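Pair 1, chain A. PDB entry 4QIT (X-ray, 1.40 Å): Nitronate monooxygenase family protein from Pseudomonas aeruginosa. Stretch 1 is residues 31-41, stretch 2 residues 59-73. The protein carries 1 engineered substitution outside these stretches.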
# COMPACT_ATOMS: atom_id res chain seq x y z
N THR A 31 -11.10 -17.45 17.50
CA THR A 31 -11.46 -18.40 18.55
C THR A 31 -11.88 -19.69 17.87
O THR A 31 -12.17 -19.68 16.67
CB THR A 31 -12.68 -17.90 19.33
OG1 THR A 31 -13.79 -17.80 18.43
CG2 THR A 31 -12.41 -16.55 19.99
N PRO A 32 -11.94 -20.81 18.61
CA PRO A 32 -12.53 -22.01 18.01
C PRO A 32 -13.95 -21.79 17.48
O PRO A 32 -14.28 -22.34 16.43
CB PRO A 32 -12.51 -23.01 19.17
CG PRO A 32 -11.30 -22.61 19.97
CD PRO A 32 -11.33 -21.09 19.93
N ALA A 33 -14.77 -21.01 18.18
CA ALA A 33 -16.12 -20.73 17.70
C ALA A 33 -16.11 -20.00 16.35
O ALA A 33 -16.89 -20.34 15.46
CB ALA A 33 -16.91 -19.93 18.73
N LEU A 34 -15.24 -19.01 16.20
CA LEU A 34 -15.16 -18.27 14.94
C LEU A 34 -14.69 -19.18 13.81
O LEU A 34 -15.29 -19.20 12.73
CB LEU A 34 -14.22 -17.05 15.08
CG LEU A 34 -13.99 -16.30 13.77
CD1 LEU A 34 -15.29 -15.72 13.24
CD2 LEU A 34 -12.96 -15.19 13.96
N ALA A 35 -13.61 -19.93 14.06
CA ALA A 35 -13.05 -20.84 13.07
C ALA A 35 -14.09 -21.87 12.63
O ALA A 35 -14.25 -22.13 11.43
CB ALA A 35 -11.80 -21.53 13.64
N ALA A 36 -14.80 -22.45 13.59
CA ALA A 36 -15.74 -23.51 13.27
C ALA A 36 -16.92 -22.97 12.47
O ALA A 36 -17.42 -23.64 11.56
CB ALA A 36 -16.23 -24.20 14.52
N ALA A 37 -17.36 -21.76 12.80
CA ALA A 37 -18.46 -21.13 12.07
C ALA A 37 -18.11 -20.92 10.60
O ALA A 37 -18.90 -21.23 9.71
CB ALA A 37 -18.85 -19.82 12.74
N VAL A 38 -16.91 -20.42 10.34
CA VAL A 38 -16.46 -20.20 8.97
C VAL A 38 -16.27 -21.51 8.21
O VAL A 38 -16.70 -21.64 7.06
CB VAL A 38 -15.17 -19.36 8.95
CG1 VAL A 38 -14.62 -19.23 7.55
CG2 VAL A 38 -15.45 -17.99 9.55
N SER A 39 -15.65 -22.49 8.85
CA SER A 39 -15.48 -23.80 8.23
C SER A 39 -16.83 -24.46 7.96
O SER A 39 -17.06 -24.98 6.87
CB SER A 39 -14.59 -24.70 9.09
OG SER A 39 -13.24 -24.23 9.07
N ASN A 40 -17.74 -24.43 8.93
CA ASN A 40 -19.09 -24.96 8.71
C ASN A 40 -19.80 -24.29 7.54
O ASN A 40 -20.51 -24.96 6.76
CB ASN A 40 -19.93 -24.83 9.98
CG ASN A 40 -19.63 -25.92 11.00
OD1 ASN A 40 -19.04 -26.95 10.67
ND2 ASN A 40 -20.03 -25.70 12.25
N ALA A 41 -19.62 -22.98 7.39
CA ALA A 41 -20.29 -22.24 6.32
C ALA A 41 -19.67 -22.51 4.96
O ALA A 41 -20.28 -22.18 3.93
CB ALA A 41 -20.29 -20.76 6.62
N ALA A 59 -5.34 -28.62 22.87
CA ALA A 59 -6.71 -28.51 23.37
C ALA A 59 -7.55 -27.59 22.50
O ALA A 59 -8.72 -27.87 22.25
CB ALA A 59 -6.70 -28.02 24.80
N LEU A 60 -6.94 -26.50 22.03
CA LEU A 60 -7.61 -25.56 21.14
C LEU A 60 -8.00 -26.20 19.81
O LEU A 60 -9.08 -25.96 19.29
CB LEU A 60 -6.72 -24.34 20.90
CG LEU A 60 -6.64 -23.36 22.07
CD1 LEU A 60 -5.53 -22.36 21.85
CD2 LEU A 60 -7.98 -22.65 22.27
N ILE A 61 -7.10 -27.02 19.26
CA ILE A 61 -7.38 -27.73 18.01
C ILE A 61 -8.55 -28.69 18.23
O ILE A 61 -9.46 -28.79 17.40
CB ILE A 61 -6.13 -28.48 17.52
CG1 ILE A 61 -5.05 -27.49 17.08
CG2 ILE A 61 -6.46 -29.44 16.38
CD1 ILE A 61 -3.71 -28.13 16.79
N ARG A 62 -8.55 -29.37 19.37
CA ARG A 62 -9.63 -30.29 19.67
C ARG A 62 -10.95 -29.57 19.90
O ARG A 62 -12.01 -30.09 19.54
CB ARG A 62 -9.25 -31.18 20.86
CG ARG A 62 -8.10 -32.10 20.49
CD ARG A 62 -7.77 -33.09 21.58
NE ARG A 62 -6.70 -33.98 21.14
CZ ARG A 62 -6.30 -35.07 21.80
NH1 ARG A 62 -6.88 -35.40 22.94
NH2 ARG A 62 -5.32 -35.81 21.31
N GLU A 63 -10.89 -28.36 20.46
CA GLU A 63 -12.11 -27.57 20.62
C GLU A 63 -12.74 -27.26 19.26
O GLU A 63 -13.96 -27.36 19.10
CB GLU A 63 -11.85 -26.28 21.39
CG GLU A 63 -11.57 -26.49 22.88
CD GLU A 63 -11.40 -25.18 23.64
OE1 GLU A 63 -10.78 -25.21 24.73
OE2 GLU A 63 -11.90 -24.14 23.17
N VAL A 64 -11.92 -26.86 18.29
CA VAL A 64 -12.43 -26.59 16.95
C VAL A 64 -13.11 -27.84 16.37
O VAL A 64 -14.21 -27.75 15.83
CB VAL A 64 -11.32 -26.11 15.99
CG1 VAL A 64 -11.90 -25.76 14.63
CG2 VAL A 64 -10.60 -24.89 16.58
N ARG A 65 -12.46 -28.99 16.52
CA ARG A 65 -13.00 -30.24 16.00
C ARG A 65 -14.30 -30.66 16.66
O ARG A 65 -15.08 -31.41 16.06
CB ARG A 65 -11.97 -31.37 16.12
CG ARG A 65 -10.88 -31.31 15.07
CD ARG A 65 -10.20 -32.67 14.90
NE ARG A 65 -8.87 -32.54 14.31
CZ ARG A 65 -8.58 -32.80 13.04
NH1 ARG A 65 -9.52 -33.21 12.20
NH2 ARG A 65 -7.33 -32.65 12.61
N GLY A 66 -14.53 -30.20 17.88
CA GLY A 66 -15.79 -30.46 18.56
C GLY A 66 -16.91 -29.59 18.03
O GLY A 66 -18.08 -29.82 18.36
N LEU A 67 -16.57 -28.60 17.21
CA LEU A 67 -17.55 -27.65 16.69
C LEU A 67 -17.72 -27.71 15.16
O LEU A 67 -18.69 -27.18 14.62
CB LEU A 67 -17.18 -26.22 17.11
CG LEU A 67 -17.06 -25.90 18.59
CD1 LEU A 67 -16.51 -24.50 18.79
CD2 LEU A 67 -18.43 -26.03 19.25
N THR A 68 -16.78 -28.35 14.46
CA THR A 68 -16.88 -28.52 13.01
C THR A 68 -16.23 -29.82 12.55
O THR A 68 -15.22 -30.24 13.12
CB THR A 68 -16.25 -27.32 12.24
OG1 THR A 68 -16.45 -27.49 10.82
CG2 THR A 68 -14.76 -27.21 12.51
N ASP A 69 -16.81 -30.45 11.52
CA ASP A 69 -16.21 -31.62 10.87
C ASP A 69 -15.32 -31.20 9.71
O ASP A 69 -14.64 -32.03 9.12
CB ASP A 69 -17.29 -32.54 10.27
CG ASP A 69 -18.18 -33.18 11.30
OD1 ASP A 69 -17.77 -33.32 12.46
OD2 ASP A 69 -19.32 -33.56 10.93
N LYS A 70 -15.35 -29.92 9.37
CA LYS A 70 -14.70 -29.43 8.17
C LYS A 70 -13.25 -28.98 8.41
O LYS A 70 -12.82 -28.84 9.56
CB LYS A 70 -15.58 -28.32 7.54
CG LYS A 70 -16.90 -28.88 6.98
CD LYS A 70 -17.94 -27.81 6.68
CE LYS A 70 -19.31 -28.39 6.34
NZ LYS A 70 -19.98 -29.05 7.51
N PRO A 71 -12.47 -28.82 7.33
CA PRO A 71 -11.07 -28.39 7.45
C PRO A 71 -10.94 -27.03 8.12
O PRO A 71 -11.78 -26.16 7.94
CB PRO A 71 -10.63 -28.26 6.00
CG PRO A 71 -11.46 -29.33 5.30
CD PRO A 71 -12.80 -29.20 5.94
N PHE A 72 -9.87 -26.87 8.89
CA PHE A 72 -9.51 -25.57 9.45
C PHE A 72 -8.00 -25.41 9.49
O PHE A 72 -7.25 -26.37 9.24
CB PHE A 72 -10.14 -25.35 10.84
CG PHE A 72 -9.72 -26.38 11.86
CD1 PHE A 72 -10.44 -27.56 12.00
CD2 PHE A 72 -8.62 -26.17 12.68
CE1 PHE A 72 -10.06 -28.52 12.94
CE2 PHE A 72 -8.25 -27.11 13.63
CZ PHE A 72 -8.97 -28.29 13.75
N ASN A 73 -7.56 -24.20 9.80
CA ASN A 73 -6.18 -23.75 9.67
C ASN A 73 -5.64 -23.40 11.05
O ASN A 73 -6.31 -22.73 11.85
CB ASN A 73 -6.20 -22.52 8.74
CG ASN A 73 -4.87 -21.78 8.65
OD1 ASN A 73 -3.78 -22.36 8.77
ND2 ASN A 73 -4.96 -20.47 8.38
O HOH W 1 -19.44 -29.60 10.51

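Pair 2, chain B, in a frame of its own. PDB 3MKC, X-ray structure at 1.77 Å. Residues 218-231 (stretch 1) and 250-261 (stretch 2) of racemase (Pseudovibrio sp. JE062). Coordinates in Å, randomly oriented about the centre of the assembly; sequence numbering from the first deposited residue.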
# COMPACT_ATOMS: atom_id res chain seq x y z
N ASP B 218 9.71 -22.44 -8.93
CA ASP B 218 11.04 -22.73 -9.47
C ASP B 218 11.59 -21.50 -10.20
O ASP B 218 11.07 -21.10 -11.23
CB ASP B 218 10.95 -23.92 -10.43
CG ASP B 218 12.26 -24.23 -11.12
OD1 ASP B 218 13.33 -23.90 -10.56
OD2 ASP B 218 12.24 -24.82 -12.22
N TRP B 219 12.65 -20.89 -9.65
CA TRP B 219 13.22 -19.70 -10.27
C TRP B 219 13.67 -19.89 -11.70
O TRP B 219 13.62 -18.95 -12.51
CB TRP B 219 14.41 -19.18 -9.45
CG TRP B 219 15.64 -20.02 -9.56
CD1 TRP B 219 16.01 -21.04 -8.74
CD2 TRP B 219 16.67 -19.91 -10.56
NE1 TRP B 219 17.21 -21.57 -9.15
CE2 TRP B 219 17.64 -20.90 -10.26
CE3 TRP B 219 16.87 -19.07 -11.66
CZ2 TRP B 219 18.79 -21.07 -11.04
CZ3 TRP B 219 18.02 -19.25 -12.44
CH2 TRP B 219 18.96 -20.24 -12.12
N TYR B 220 14.13 -21.09 -12.03
CA TYR B 220 14.61 -21.38 -13.38
C TYR B 220 13.48 -21.24 -14.40
O TYR B 220 13.64 -20.61 -15.44
CB TYR B 220 15.21 -22.79 -13.42
CG TYR B 220 15.89 -23.12 -14.73
CD1 TYR B 220 17.23 -22.81 -14.94
CD2 TYR B 220 15.18 -23.74 -15.75
CE1 TYR B 220 17.85 -23.11 -16.16
CE2 TYR B 220 15.79 -24.05 -16.96
CZ TYR B 220 17.12 -23.73 -17.16
OH TYR B 220 17.71 -24.03 -18.36
N GLU B 221 12.34 -21.83 -14.09
CA GLU B 221 11.18 -21.75 -14.99
C GLU B 221 10.75 -20.29 -15.15
O GLU B 221 10.41 -19.84 -16.25
CB GLU B 221 10.04 -22.60 -14.43
CG GLU B 221 8.77 -22.58 -15.25
CD GLU B 221 7.71 -23.54 -14.70
OE1 GLU B 221 7.38 -23.45 -13.49
OE2 GLU B 221 7.20 -24.38 -15.47
N VAL B 222 10.78 -19.53 -14.06
CA VAL B 222 10.39 -18.12 -14.13
C VAL B 222 11.38 -17.34 -14.99
O VAL B 222 10.97 -16.52 -15.81
CB VAL B 222 10.33 -17.49 -12.72
CG1 VAL B 222 9.96 -16.02 -12.82
CG2 VAL B 222 9.29 -18.23 -11.88
N ALA B 223 12.67 -17.60 -14.82
CA ALA B 223 13.69 -16.89 -15.60
C ALA B 223 13.47 -17.12 -17.09
O ALA B 223 13.59 -16.18 -17.88
CB ALA B 223 15.09 -17.34 -15.19
N ARG B 224 13.15 -18.35 -17.47
CA ARG B 224 12.90 -18.65 -18.88
C ARG B 224 11.75 -17.81 -19.40
O ARG B 224 11.83 -17.21 -20.47
CB ARG B 224 12.57 -20.13 -19.09
CG ARG B 224 13.77 -20.98 -19.39
CD ARG B 224 13.36 -22.38 -19.86
NE ARG B 224 14.54 -23.18 -20.16
CZ ARG B 224 14.51 -24.46 -20.51
NH1 ARG B 224 13.34 -25.09 -20.59
NH2 ARG B 224 15.64 -25.12 -20.75
N LEU B 225 10.67 -17.77 -18.62
CA LEU B 225 9.51 -16.99 -19.01
C LEU B 225 9.85 -15.51 -19.14
O LEU B 225 9.58 -14.89 -20.16
CB LEU B 225 8.39 -17.17 -17.99
CG LEU B 225 7.19 -16.22 -18.07
CD1 LEU B 225 6.52 -16.32 -19.44
CD2 LEU B 225 6.20 -16.57 -16.97
N LEU B 226 10.45 -14.94 -18.10
CA LEU B 226 10.79 -13.52 -18.14
C LEU B 226 11.79 -13.19 -19.24
O LEU B 226 11.71 -12.14 -19.87
CB LEU B 226 11.32 -13.06 -16.78
CG LEU B 226 10.31 -13.16 -15.63
CD1 LEU B 226 10.93 -12.57 -14.37
CD2 LEU B 226 9.02 -12.41 -15.98
N ASN B 227 12.73 -14.09 -19.49
CA ASN B 227 13.71 -13.83 -20.54
C ASN B 227 13.08 -13.83 -21.92
O ASN B 227 13.51 -13.09 -22.80
CB ASN B 227 14.85 -14.85 -20.47
CG ASN B 227 15.81 -14.56 -19.33
OD1 ASN B 227 15.95 -13.42 -18.91
ND2 ASN B 227 16.48 -15.60 -18.84
N SER B 228 12.04 -14.64 -22.12
CA SER B 228 11.40 -14.72 -23.43
C SER B 228 10.49 -13.54 -23.77
O SER B 228 10.09 -13.37 -24.92
CB SER B 228 10.60 -16.03 -23.55
OG SER B 228 9.42 -15.98 -22.76
N ILE B 229 10.15 -12.73 -22.77
CA ILE B 229 9.29 -11.58 -23.02
C ILE B 229 10.00 -10.26 -22.76
O ILE B 229 9.38 -9.25 -22.45
CB ILE B 229 8.01 -11.64 -22.16
CG1 ILE B 229 8.36 -11.63 -20.67
CG2 ILE B 229 7.19 -12.88 -22.53
CD1 ILE B 229 7.15 -11.62 -19.77
N GLU B 230 11.32 -10.29 -22.90
CA GLU B 230 12.14 -9.11 -22.70
C GLU B 230 11.71 -8.01 -23.68
O GLU B 230 11.70 -6.83 -23.34
CB GLU B 230 13.61 -9.47 -22.91
CG GLU B 230 14.60 -8.45 -22.37
CD GLU B 230 16.04 -8.90 -22.46
OE1 GLU B 230 16.41 -9.87 -21.76
OE2 GLU B 230 16.81 -8.29 -23.23
N ASP B 231 11.33 -8.41 -24.89
CA ASP B 231 10.91 -7.45 -25.91
C ASP B 231 9.66 -6.66 -25.52
O ASP B 231 9.42 -5.57 -26.05
CB ASP B 231 10.67 -8.18 -27.24
CG ASP B 231 9.64 -9.28 -27.12
OD1 ASP B 231 9.81 -10.16 -26.24
OD2 ASP B 231 8.67 -9.27 -27.89
N ALA B 250 16.69 -13.64 -5.74
CA ALA B 250 18.03 -13.20 -6.10
C ALA B 250 18.45 -13.89 -7.41
O ALA B 250 19.12 -13.29 -8.25
CB ALA B 250 19.03 -13.54 -4.98
N LYS B 251 18.05 -15.15 -7.56
CA LYS B 251 18.37 -15.91 -8.77
C LYS B 251 17.75 -15.23 -9.98
O LYS B 251 18.41 -15.07 -11.01
CB LYS B 251 17.84 -17.34 -8.66
CG LYS B 251 18.64 -18.25 -7.76
CD LYS B 251 20.01 -18.55 -8.36
CE LYS B 251 20.68 -19.72 -7.67
NZ LYS B 251 21.05 -19.41 -6.26
N LEU B 252 16.48 -14.84 -9.85
CA LEU B 252 15.80 -14.17 -10.95
C LEU B 252 16.53 -12.88 -11.30
O LEU B 252 16.69 -12.54 -12.47
CB LEU B 252 14.35 -13.84 -10.58
CG LEU B 252 13.39 -15.01 -10.42
CD1 LEU B 252 11.99 -14.48 -10.10
CD2 LEU B 252 13.36 -15.83 -11.70
N VAL B 253 16.97 -12.16 -10.27
CA VAL B 253 17.69 -10.92 -10.51
C VAL B 253 19.00 -11.19 -11.24
O VAL B 253 19.36 -10.49 -12.18
CB VAL B 253 18.00 -10.18 -9.19
CG1 VAL B 253 18.95 -9.00 -9.45
CG2 VAL B 253 16.71 -9.69 -8.57
N GLU B 254 19.69 -12.22 -10.79
CA GLU B 254 20.98 -12.58 -11.38
C GLU B 254 20.87 -13.17 -12.78
O GLU B 254 21.79 -13.06 -13.58
CB GLU B 254 21.68 -13.59 -10.47
CG GLU B 254 22.23 -12.98 -9.20
CD GLU B 254 22.38 -14.00 -8.08
OE1 GLU B 254 22.42 -15.22 -8.37
OE2 GLU B 254 22.47 -13.57 -6.92
N ASN B 255 19.73 -13.77 -13.08
CA ASN B 255 19.59 -14.44 -14.37
C ASN B 255 18.58 -13.89 -15.38
O ASN B 255 18.31 -14.54 -16.39
CB ASN B 255 19.34 -15.92 -14.10
CG ASN B 255 20.51 -16.57 -13.35
OD1 ASN B 255 21.55 -16.86 -13.94
ND2 ASN B 255 20.35 -16.78 -12.04
N THR B 256 18.02 -12.71 -15.12
CA THR B 256 17.08 -12.09 -16.04
C THR B 256 17.35 -10.60 -16.04
O THR B 256 18.11 -10.10 -15.21
CB THR B 256 15.61 -12.30 -15.61
OG1 THR B 256 15.32 -11.44 -14.51
CG2 THR B 256 15.36 -13.74 -15.20
N ARG B 257 16.73 -9.87 -16.97
CA ARG B 257 16.90 -8.42 -17.04
C ARG B 257 15.60 -7.70 -16.67
O ARG B 257 15.43 -6.52 -16.97
CB ARG B 257 17.35 -8.01 -18.45
CG ARG B 257 18.63 -8.72 -18.89
CD ARG B 257 19.26 -8.06 -20.11
NE ARG B 257 20.36 -8.87 -20.63
CZ ARG B 257 21.20 -8.48 -21.59
NH1 ARG B 257 21.08 -7.27 -22.13
NH2 ARG B 257 22.16 -9.30 -22.00
N SER B 258 14.69 -8.42 -16.02
CA SER B 258 13.42 -7.84 -15.60
C SER B 258 13.58 -7.21 -14.23
O SER B 258 14.53 -7.53 -13.50
CB SER B 258 12.34 -8.93 -15.47
OG SER B 258 11.83 -9.35 -16.72
N ARG B 259 12.68 -6.30 -13.88
CA ARG B 259 12.70 -5.73 -12.54
C ARG B 259 11.98 -6.79 -11.71
O ARG B 259 10.92 -7.27 -12.10
CB ARG B 259 11.90 -4.43 -12.45
CG ARG B 259 12.60 -3.17 -12.93
CD ARG B 259 11.90 -1.96 -12.30
NE ARG B 259 12.44 -0.68 -12.73
CZ ARG B 259 12.19 -0.10 -13.90
NH1 ARG B 259 11.40 -0.70 -14.78
NH2 ARG B 259 12.72 1.08 -14.18
N ILE B 260 12.57 -7.17 -10.58
CA ILE B 260 11.96 -8.17 -9.72
C ILE B 260 11.46 -7.47 -8.47
O ILE B 260 12.21 -6.73 -7.83
CB ILE B 260 12.98 -9.26 -9.33
CG1 ILE B 260 13.57 -9.88 -10.59
CG2 ILE B 260 12.32 -10.33 -8.48
CD1 ILE B 260 12.54 -10.51 -11.51
N CYS B 261 10.19 -7.66 -8.13
CA CYS B 261 9.62 -7.04 -6.94
C CYS B 261 9.56 -8.03 -5.81
O CYS B 261 9.66 -9.24 -6.01
CB CYS B 261 8.18 -6.58 -7.20
SG CYS B 261 7.96 -5.61 -8.69
O HOH W 2 13.08 -9.75 -18.94
O HOH W 3 15.35 -10.81 -19.28

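In both pairs a capped helix packs against the last turns of a second helix and the loop that follows it. The helix axes approach to 8.8 Å at a signed crossing angle of -40° in pair 1, and to 9.3 Å at -36° in pair 2. Fourteen central residues superpose with an RMSD of 0.7 Å, and the two contacts bury almost equal areas, 579 and 578 Å².

The first helix starts alike. Thr A31 and Asp B218 match, and each offers a side-chain oxygen to a free backbone NH of the first turn: Leu A34 N donates to Thr A31 OG1 at 2.9 Å, while Tyr B220 N reaches Asp B218 OD1 in a weak bond of 3.3 Å.

The next position packs against the second helix in both pairs. Pro A32, a compact ring that needs no NH donor in a first turn, sets its CB 3.7 Å from Val A64 CG2 and its CG 4.0 Å from Leu A60 CD2. Its counterpart Trp B219 spreads a broad indole instead. Lys B251, matching Glu A63, lays its aliphatic chain over one face, with CG 3.7 Å from the centroid of the five-membered ring of Trp B219.

At the centre the first helix of each pair carries alanine, whose small side chain allows close approach. Ala A36 CB lies 3.4 Å from Leu A67 CB; Ala B223 CB lies 3.6 Å from Thr B256 CG2. Beside it, Ala A35 and Val A64 touch lightly (CB to CG1, 4.3 Å), whereas the larger Val B222 and Leu B252 meet more closely (CG1 to CD2, 3.6 Å).

A close match, in residue type as well as in place, is asparagine, whose amide can both donate and accept. Asn A40 ND2 donates to Leu A67 O at 3.1 Å, and Asn B227 ND2 to the equivalent Asn B255 O at 3.2 Å, so a carbonyl at the helix-to-loop turn gains a partner. The matched threonines use different rotamers. Thr A68, chi1 t, donates from OG1 to Asn A40 OD1 at 2.6 Å; Thr B256, chi1 p, turns OG1 to its own Leu B252 O at 2.7 Å and presents its methyl to Ala B223. A water nevertheless joins the asparagine OD1 to the next backbone NH in both pairs, Asp A69 N or Arg B257 N.

One residue before the asparagine, the solutions diverge. Ser A39 OG donates to Pro A71 O at 2.7 Å, a polar tie to the loop; matching Leu B226 makes an apolar contact, its CD1 3.9 Å from Ile B260 CD1.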